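Local coordinates for chorismate mutase (Burkholderia thailandensis, PDB 6CNZ), which probably catalyses the rearrangement of chorismate to prephenate, the step that leads towards phenylalanine and tyrosine in the shikimate pathway, at residues A[24-29]-A[159-163]; A[54-59]-A[72-77]. One frame throughout, in Å; residues are numbered along the deposited sequence.

Interaction 1: A[24-29]-A[159-163]. With NO3 (nitrate ion), chain G; NO3 (nitrate ion), chain I.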
ATOM      1  N   ALA A  24       3.850   2.045   6.387  1.00 27.04           N
ATOM      2  CA  ALA A  24       3.221   3.095   7.181  1.00 26.37           C
ATOM      3  C   ALA A  24       2.317   3.943   6.310  1.00 25.49           C
ATOM      4  O   ALA A  24       1.227   4.343   6.731  1.00 22.06           O
ATOM      5  CB  ALA A  24       4.274   3.979   7.858  1.00 19.76           C
ATOM      6  N   SER A  25       2.757   4.229   5.090  1.00 18.18           N
ATOM      7  CA  SER A  25       1.924   4.992   4.171  1.00 20.90           C
ATOM      8  C   SER A  25       0.698   4.188   3.756  1.00 26.97           C
ATOM      9  O   SER A  25      -0.408   4.731   3.647  1.00 23.56           O
ATOM     10  CB  SER A  25       2.762   5.400   2.950  1.00 20.02           C
ATOM     11  OG  SER A  25       1.951   5.920   1.916  1.00 22.48           O
ATOM     12  N   GLN A  26       0.883   2.888   3.529  1.00 21.64           N
ATOM     13  CA  GLN A  26      -0.234   2.024   3.178  1.00 25.18           C
ATOM     14  C   GLN A  26      -1.280   2.008   4.290  1.00 27.27           C
ATOM     15  O   GLN A  26      -2.483   2.114   4.025  1.00 21.95           O
ATOM     16  CB  GLN A  26       0.297   0.616   2.877  1.00 27.92           C
ATOM     17  CG  GLN A  26      -0.716  -0.356   2.310  1.00 40.09           C
ATOM     18  CD  GLN A  26      -0.096  -1.692   1.851  1.00 46.43           C
ATOM     19  OE1 GLN A  26       1.099  -1.786   1.573  1.00 43.28           O
ATOM     20  NE2 GLN A  26      -0.925  -2.721   1.773  1.00 47.33           N
ATOM     21  N   ARG A  27      -0.842   1.917   5.542  1.00 23.30           N
ATOM     22  CA  ARG A  27      -1.802   1.940   6.647  1.00 30.65           C
ATOM     23  C   ARG A  27      -2.496   3.290   6.743  1.00 30.74           C
ATOM     24  O   ARG A  27      -3.718   3.362   6.936  1.00 27.51           O
ATOM     25  CB  ARG A  27      -1.102   1.612   7.966  1.00 26.72           C
ATOM     26  CG  ARG A  27      -2.059   1.291   9.101  1.00 23.89           C
ATOM     27  CD  ARG A  27      -1.344   1.330  10.447  1.00 31.89           C
ATOM     28  NE  ARG A  27      -2.156   0.723  11.487  1.00 38.21           N
ATOM     29  CZ  ARG A  27      -3.094   1.368  12.165  1.00 35.03           C
ATOM     30  NH1 ARG A  27      -3.320   2.656  11.927  1.00 30.69           N
ATOM     31  NH2 ARG A  27      -3.802   0.719  13.081  1.00 38.80           N
ATOM     32  N   LEU A  28      -1.736   4.372   6.572  1.00 27.34           N
ATOM     33  CA  LEU A  28      -2.305   5.713   6.657  1.00 24.39           C
ATOM     34  C   LEU A  28      -3.340   5.961   5.568  1.00 24.57           C
ATOM     35  O   LEU A  28      -4.294   6.708   5.785  1.00 28.36           O
ATOM     36  CB  LEU A  28      -1.183   6.753   6.570  1.00 26.09           C
ATOM     37  CG  LEU A  28      -1.528   8.208   6.837  1.00 27.29           C
ATOM     38  CD1 LEU A  28      -2.291   8.347   8.175  1.00 22.91           C
ATOM     39  CD2 LEU A  28      -0.249   9.088   6.811  1.00 25.63           C
ATOM     40  N   ALA A  29      -3.171   5.356   4.390  1.00 19.57           N
ATOM     41  CA  ALA A  29      -4.125   5.582   3.321  1.00 25.16           C
ATOM     42  C   ALA A  29      -5.498   4.994   3.636  1.00 27.93           C
ATOM     43  O   ALA A  29      -6.496   5.440   3.061  1.00 33.88           O
ATOM     44  CB  ALA A  29      -3.601   4.997   2.006  1.00 25.61           C
ATOM     45  N   GLN A 159      -2.223  14.264   4.244  1.00 24.82           N
ATOM     46  CA  GLN A 159      -1.742  12.894   4.403  1.00 28.72           C
ATOM     47  C   GLN A 159      -0.231  12.865   4.521  1.00 34.88           C
ATOM     48  O   GLN A 159       0.316  12.137   5.359  1.00 38.61           O
ATOM     49  CB  GLN A 159      -2.199  12.002   3.243  1.00 23.49           C
ATOM     50  CG  GLN A 159      -1.571  10.598   3.343  1.00 27.63           C
ATOM     51  CD  GLN A 159      -2.350   9.524   2.638  1.00 35.84           C
ATOM     52  OE1 GLN A 159      -3.516   9.712   2.306  1.00 31.00           O
ATOM     53  NE2 GLN A 159      -1.698   8.381   2.388  1.00 37.81           N
ATOM     54  N   LYS A 160       0.455  13.668   3.703  1.00 35.88           N
ATOM     55  CA  LYS A 160       1.905  13.755   3.778  1.00 25.68           C
ATOM     56  C   LYS A 160       2.365  14.270   5.138  1.00 29.04           C
ATOM     57  O   LYS A 160       3.360  13.781   5.683  1.00 25.56           O
ATOM     58  CB  LYS A 160       2.425  14.644   2.652  1.00 34.12           C
ATOM     59  CG  LYS A 160       2.319  13.993   1.278  1.00 33.20           C
ATOM     60  CD  LYS A 160       3.124  14.795   0.260  1.00 37.80           C
ATOM     61  CE  LYS A 160       2.670  16.234   0.251  1.00 45.17           C
ATOM     62  NZ  LYS A 160       3.233  16.963  -0.903  1.00 58.60           N
ATOM     63  N   ASP A 161       1.662  15.264   5.700  1.00 27.07           N
ATOM     64  CA  ASP A 161       1.985  15.717   7.056  1.00 29.43           C
ATOM     65  C   ASP A 161       1.784  14.597   8.073  1.00 30.43           C
ATOM     66  O   ASP A 161       2.635  14.370   8.949  1.00 25.23           O
ATOM     67  CB  ASP A 161       1.131  16.928   7.429  1.00 37.99           C
ATOM     68  CG  ASP A 161       1.615  18.215   6.767  1.00 47.54           C
ATOM     69  OD1 ASP A 161       2.661  18.181   6.081  1.00 48.04           O
ATOM     70  OD2 ASP A 161       0.950  19.261   6.937  1.00 49.76           O
ATOM     71  N   ALA A 162       0.674  13.863   7.952  1.00 24.99           N
ATOM     72  CA  ALA A 162       0.405  12.790   8.899  1.00 22.43           C
ATOM     73  C   ALA A 162       1.438  11.676   8.784  1.00 21.85           C
ATOM     74  O   ALA A 162       1.732  11.014   9.785  1.00 29.54           O
ATOM     75  CB  ALA A 162      -1.017  12.250   8.693  1.00 24.79           C
ATOM     76  N   LEU A 163       1.995  11.441   7.587  1.00 21.79           N
ATOM     77  CA  LEU A 163       3.022  10.407   7.467  1.00 21.73           C
ATOM     78  C   LEU A 163       4.255  10.775   8.279  1.00 24.57           C
ATOM     79  O   LEU A 163       4.894   9.895   8.869  1.00 25.19           O
ATOM     80  CB  LEU A 163       3.397  10.179   6.000  1.00 26.13           C
ATOM     81  CG  LEU A 163       4.494   9.167   5.625  1.00 28.92           C
ATOM     82  CD1 LEU A 163       4.118   7.753   6.005  1.00 30.05           C
ATOM     83  CD2 LEU A 163       4.787   9.233   4.132  1.00 32.54           C
TER
HETATM   84  N   NO3 G 301       1.887   9.254   2.201  1.00 38.57           N
HETATM   85  O1  NO3 G 301       1.263   8.402   2.907  1.00 35.69           O
HETATM   86  O2  NO3 G 301       1.552  10.479   2.233  1.00 33.74           O
HETATM   87  O3  NO3 G 301       2.840   8.877   1.457  1.00 38.86           O
HETATM   88  N   NO3 I 303      -6.243   2.883  14.592  1.00 82.32           N
HETATM   89  O1  NO3 I 303      -5.474   3.643  13.925  1.00 68.36           O
HETATM   90  O2  NO3 I 303      -6.386   1.666  14.260  1.00 84.52           O
HETATM   91  O3  NO3 I 303      -6.877   3.336  15.593  1.00 84.85           O
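Leu28 pushes one methyl into the backbone of helix 157-166, which makes it a clear example of a leucine packing on main chain as well as on side chains. With CG anti to the backbone N (chi1 -171°), its CD2 comes to rest beside the helical hydrogen bond from Leu163 N to Gln159 O, 3.3 Å from Leu163 N and 3.4 Å from Gln159 O. The same methyl meets Ala162 CB at 3.8 Å. The interlock is reciprocated, since Leu163 CD1 lies 3.9 Å from Ser25 N on the first helix and also approaches Ala24. The two segments share no direct hydrogen bond; a nitrate ion, probably from the crystallisation liquor, bridges them instead. Its O1 accepts from Ser25 OG (2.8 Å) and from Gln159 NE2 (3.0 Å), the latter nearly straight, with an N-H...O angle of 166°, so that a single oxygen bridges the segments. Leu163 CD2 abuts O3 of this ion at 3.3 Å. Further out, Trp149 gives Ser25 OG a weak hydrogen bond, Asp156 OD1 bonds Gln159 N near the start of helix 157-166, and Leu86 of helix 69-96 packs on both Leu28 and Gln159. Arg27 instead reaches a second nitrate with an extended chain. NH1 and NH2 each bond a different oxygen of it, a two-pronged grip in which the ion lies at the guanidinium edge, close to its plane. Arginines hold carboxylates in this manner, and chorismate carries two, so the position is consistent with an anion-binding pocket. Overall, the segments cross at 130° with axes 10.4 Å apart, and this buried contact ties the N-terminal helix to the C-terminal one within the all-helical fold of a type II chorismate mutase.

Interaction 2: A[54-59]-A[72-77]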
ATOM      1  N   LEU A  54      -5.733  -2.213  20.631  1.00 40.57           N
ATOM      2  CA  LEU A  54      -4.703  -2.359  19.611  1.00 32.53           C
ATOM      3  C   LEU A  54      -3.309  -2.290  20.227  1.00 35.33           C
ATOM      4  O   LEU A  54      -2.446  -3.128  19.937  1.00 34.93           O
ATOM      5  CB  LEU A  54      -4.876  -1.286  18.543  1.00 33.97           C
ATOM      6  CG  LEU A  54      -3.726  -1.182  17.541  1.00 37.54           C
ATOM      7  CD1 LEU A  54      -3.532  -2.498  16.787  1.00 44.72           C
ATOM      8  CD2 LEU A  54      -3.965  -0.034  16.570  1.00 34.92           C
ATOM      9  N   LEU A  55      -3.071  -1.300  21.095  1.00 38.79           N
ATOM     10  CA  LEU A  55      -1.736  -1.141  21.661  1.00 39.34           C
ATOM     11  C   LEU A  55      -1.377  -2.303  22.577  1.00 44.25           C
ATOM     12  O   LEU A  55      -0.209  -2.705  22.637  1.00 44.77           O
ATOM     13  CB  LEU A  55      -1.630   0.192  22.400  1.00 39.23           C
ATOM     14  CG  LEU A  55      -1.789   1.456  21.541  1.00 40.94           C
ATOM     15  CD1 LEU A  55      -2.153   2.657  22.410  1.00 40.55           C
ATOM     16  CD2 LEU A  55      -0.541   1.760  20.699  1.00 32.20           C
ATOM     17  N   THR A  56      -2.357  -2.857  23.292  1.00 52.94           N
ATOM     18  CA  THR A  56      -2.101  -4.059  24.081  1.00 57.35           C
ATOM     19  C   THR A  56      -1.657  -5.198  23.177  1.00 51.53           C
ATOM     20  O   THR A  56      -0.641  -5.854  23.434  1.00 49.98           O
ATOM     21  CB  THR A  56      -3.352  -4.441  24.883  1.00 59.82           C
ATOM     22  OG1 THR A  56      -3.539  -3.504  25.954  1.00 59.98           O
ATOM     23  CG2 THR A  56      -3.233  -5.851  25.460  1.00 64.08           C
ATOM     24  N   ASP A  57      -2.385  -5.417  22.081  1.00 47.58           N
ATOM     25  CA  ASP A  57      -1.998  -6.451  21.129  1.00 50.55           C
ATOM     26  C   ASP A  57      -0.611  -6.179  20.544  1.00 49.71           C
ATOM     27  O   ASP A  57       0.183  -7.108  20.352  1.00 47.75           O
ATOM     28  CB  ASP A  57      -3.041  -6.547  20.015  1.00 43.45           C
ATOM     29  CG  ASP A  57      -2.848  -7.770  19.141  1.00 47.34           C
ATOM     30  OD1 ASP A  57      -2.791  -8.886  19.695  1.00 56.58           O
ATOM     31  OD2 ASP A  57      -2.774  -7.627  17.903  1.00 47.78           O
ATOM     32  N   VAL A  58      -0.305  -4.916  20.247  1.00 40.10           N
ATOM     33  CA  VAL A  58       1.006  -4.588  19.682  1.00 41.36           C
ATOM     34  C   VAL A  58       2.115  -4.972  20.647  1.00 45.15           C
ATOM     35  O   VAL A  58       3.169  -5.479  20.237  1.00 42.98           O
ATOM     36  CB  VAL A  58       1.075  -3.095  19.311  1.00 36.13           C
ATOM     37  CG1 VAL A  58       2.537  -2.606  19.262  1.00 35.36           C
ATOM     38  CG2 VAL A  58       0.350  -2.856  17.981  1.00 34.84           C
ATOM     39  N   GLU A  59       1.902  -4.742  21.943  1.00 46.45           N
ATOM     40  CA  GLU A  59       2.942  -5.078  22.905  1.00 54.21           C
ATOM     41  C   GLU A  59       3.175  -6.582  22.945  1.00 56.46           C
ATOM     42  O   GLU A  59       4.326  -7.033  22.997  1.00 53.16           O
ATOM     43  CB  GLU A  59       2.583  -4.536  24.291  1.00 58.27           C
ATOM     44  CG  GLU A  59       2.875  -3.041  24.456  1.00 57.24           C
ATOM     45  CD  GLU A  59       2.944  -2.621  25.914  1.00 62.87           C
ATOM     46  OE1 GLU A  59       2.144  -1.752  26.329  1.00 63.61           O
ATOM     47  OE2 GLU A  59       3.796  -3.169  26.647  1.00 65.48           O
ATOM     48  N   ALA A  72       7.726  -0.614  20.049  1.00 35.45           N
ATOM     49  CA  ALA A  72       6.594  -0.911  19.178  1.00 35.63           C
ATOM     50  C   ALA A  72       5.351  -0.146  19.613  1.00 28.84           C
ATOM     51  O   ALA A  72       4.622   0.381  18.768  1.00 27.08           O
ATOM     52  CB  ALA A  72       6.323  -2.409  19.158  1.00 28.43           C
ATOM     53  N   ARG A  73       5.105  -0.053  20.923  1.00 29.76           N
ATOM     54  CA  ARG A  73       3.918   0.654  21.400  1.00 35.34           C
ATOM     55  C   ARG A  73       3.957   2.119  20.984  1.00 34.21           C
ATOM     56  O   ARG A  73       2.995   2.643  20.404  1.00 32.64           O
ATOM     57  CB  ARG A  73       3.793   0.541  22.923  1.00 34.51           C
ATOM     58  CG  ARG A  73       2.546   1.239  23.468  1.00 39.88           C
ATOM     59  CD  ARG A  73       2.561   1.416  24.992  1.00 46.71           C
ATOM     60  NE  ARG A  73       1.259   1.913  25.437  1.00 53.77           N
ATOM     61  CZ  ARG A  73       0.229   1.131  25.759  1.00 52.52           C
ATOM     62  NH1 ARG A  73       0.355  -0.189  25.712  1.00 57.66           N
ATOM     63  NH2 ARG A  73      -0.922   1.664  26.141  1.00 45.56           N
ATOM     64  N   THR A  74       5.077   2.788  21.255  1.00 29.40           N
ATOM     65  CA  THR A  74       5.230   4.177  20.841  1.00 32.33           C
ATOM     66  C   THR A  74       5.016   4.336  19.341  1.00 26.40           C
ATOM     67  O   THR A  74       4.311   5.250  18.904  1.00 35.46           O
ATOM     68  CB  THR A  74       6.617   4.685  21.230  1.00 36.45           C
ATOM     69  OG1 THR A  74       6.714   4.719  22.648  1.00 40.02           O
ATOM     70  CG2 THR A  74       6.843   6.091  20.683  1.00 37.26           C
ATOM     71  N   PHE A  75       5.612   3.444  18.539  1.00 32.33           N
ATOM     72  CA  PHE A  75       5.420   3.506  17.096  1.00 30.98           C
ATOM     73  C   PHE A  75       3.944   3.409  16.737  1.00 32.39           C
ATOM     74  O   PHE A  75       3.477   4.095  15.818  1.00 27.99           O
ATOM     75  CB  PHE A  75       6.216   2.400  16.408  1.00 32.81           C
ATOM     76  CG  PHE A  75       6.049   2.360  14.901  1.00 29.62           C
ATOM     77  CD1 PHE A  75       6.715   3.269  14.088  1.00 25.41           C
ATOM     78  CD2 PHE A  75       5.245   1.402  14.304  1.00 25.41           C
ATOM     79  CE1 PHE A  75       6.579   3.234  12.708  1.00 24.60           C
ATOM     80  CE2 PHE A  75       5.100   1.350  12.918  1.00 25.92           C
ATOM     81  CZ  PHE A  75       5.771   2.270  12.115  1.00 23.04           C
ATOM     82  N   PHE A  76       3.181   2.587  17.465  1.00 29.63           N
ATOM     83  CA  PHE A  76       1.768   2.483  17.120  1.00 31.87           C
ATOM     84  C   PHE A  76       0.949   3.609  17.739  1.00 31.85           C
ATOM     85  O   PHE A  76      -0.049   4.022  17.138  1.00 30.64           O
ATOM     86  CB  PHE A  76       1.217   1.095  17.476  1.00 28.04           C
ATOM     87  CG  PHE A  76       1.398   0.088  16.360  1.00 29.15           C
ATOM     88  CD1 PHE A  76       2.610  -0.578  16.185  1.00 25.65           C
ATOM     89  CD2 PHE A  76       0.375  -0.160  15.456  1.00 34.66           C
ATOM     90  CE1 PHE A  76       2.786  -1.490  15.146  1.00 29.86           C
ATOM     91  CE2 PHE A  76       0.549  -1.076  14.412  1.00 37.23           C
ATOM     92  CZ  PHE A  76       1.759  -1.740  14.260  1.00 36.66           C
ATOM     93  N   ASP A  77       1.383   4.169  18.876  1.00 31.27           N
ATOM     94  CA  ASP A  77       0.849   5.468  19.294  1.00 31.87           C
ATOM     95  C   ASP A  77       0.889   6.468  18.145  1.00 28.92           C
ATOM     96  O   ASP A  77      -0.097   7.172  17.885  1.00 24.22           O
ATOM     97  CB  ASP A  77       1.635   6.031  20.480  1.00 38.29           C
ATOM     98  CG  ASP A  77       1.208   5.440  21.812  1.00 49.68           C
ATOM     99  OD1 ASP A  77       0.080   4.898  21.911  1.00 49.41           O
ATOM    100  OD2 ASP A  77       2.008   5.526  22.774  1.00 62.69           O
TER
HETATM  101  O   HOH W   1      -3.414  -0.488  26.084  1.00 47.00           O
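Val58 sets a methyl over the centre of the Phe76 ring: CG2 stands 3.6 Å from the ring centroid and 13° off the normal, a CH-pi contact. Its other branch, CG1, is anti to the backbone N; it reaches Ala72 CB at 3.8 Å and also borders the Phe76 ring. Leu55 crosses Arg73 at about a right angle, its CB lying 3.8 Å above one face of the guanidinium plane and displaced toward the rim. Leu55 CD1 also meets Asp77 OD1. The extended Arg73 chain carries NH1 to Glu59 OE1 in a salt bridge near the guanidinium edge, with the carboxylate plane turned 88° from that of the guanidinium. Its modelled length of 2.5 Å is too short to be taken literally. A water accepts from Arg73 NH2 at 3.3 Å and lies 3.0 Å from Thr56 OG1, linking the helices again where the partly exposed Arg73 and Glu59 lie. Leu122 and Ile123 of helix 107-129 cover Phe76. An apolar seam edged by charge thus closes a roughly antiparallel helical hairpin (147° between the segments), helices 48-64 and 69-96, in the type II chorismate mutase fold.

Overall arrangement
The two contacts lie about 17 Å apart between centres, and along the chain interaction 2 is nested inside the loop closed by interaction 1. They meet at one point: Arg27 NH2, of helix 15-29, packs 3.6 Å from Leu54 CD2, of helix 48-64. Leu54 also comes within about 4 Å of the nitrate held by Arg27, so that helix 48-64 adds an apolar wall to this possible anion site. Helix 107-129 spans both regions, with Leu122 touching both Arg27 and Phe76. Interaction 1 is buried, whereas interaction 2 is partly exposed, and helix 69-96 contributes to both through Leu86 and Phe76.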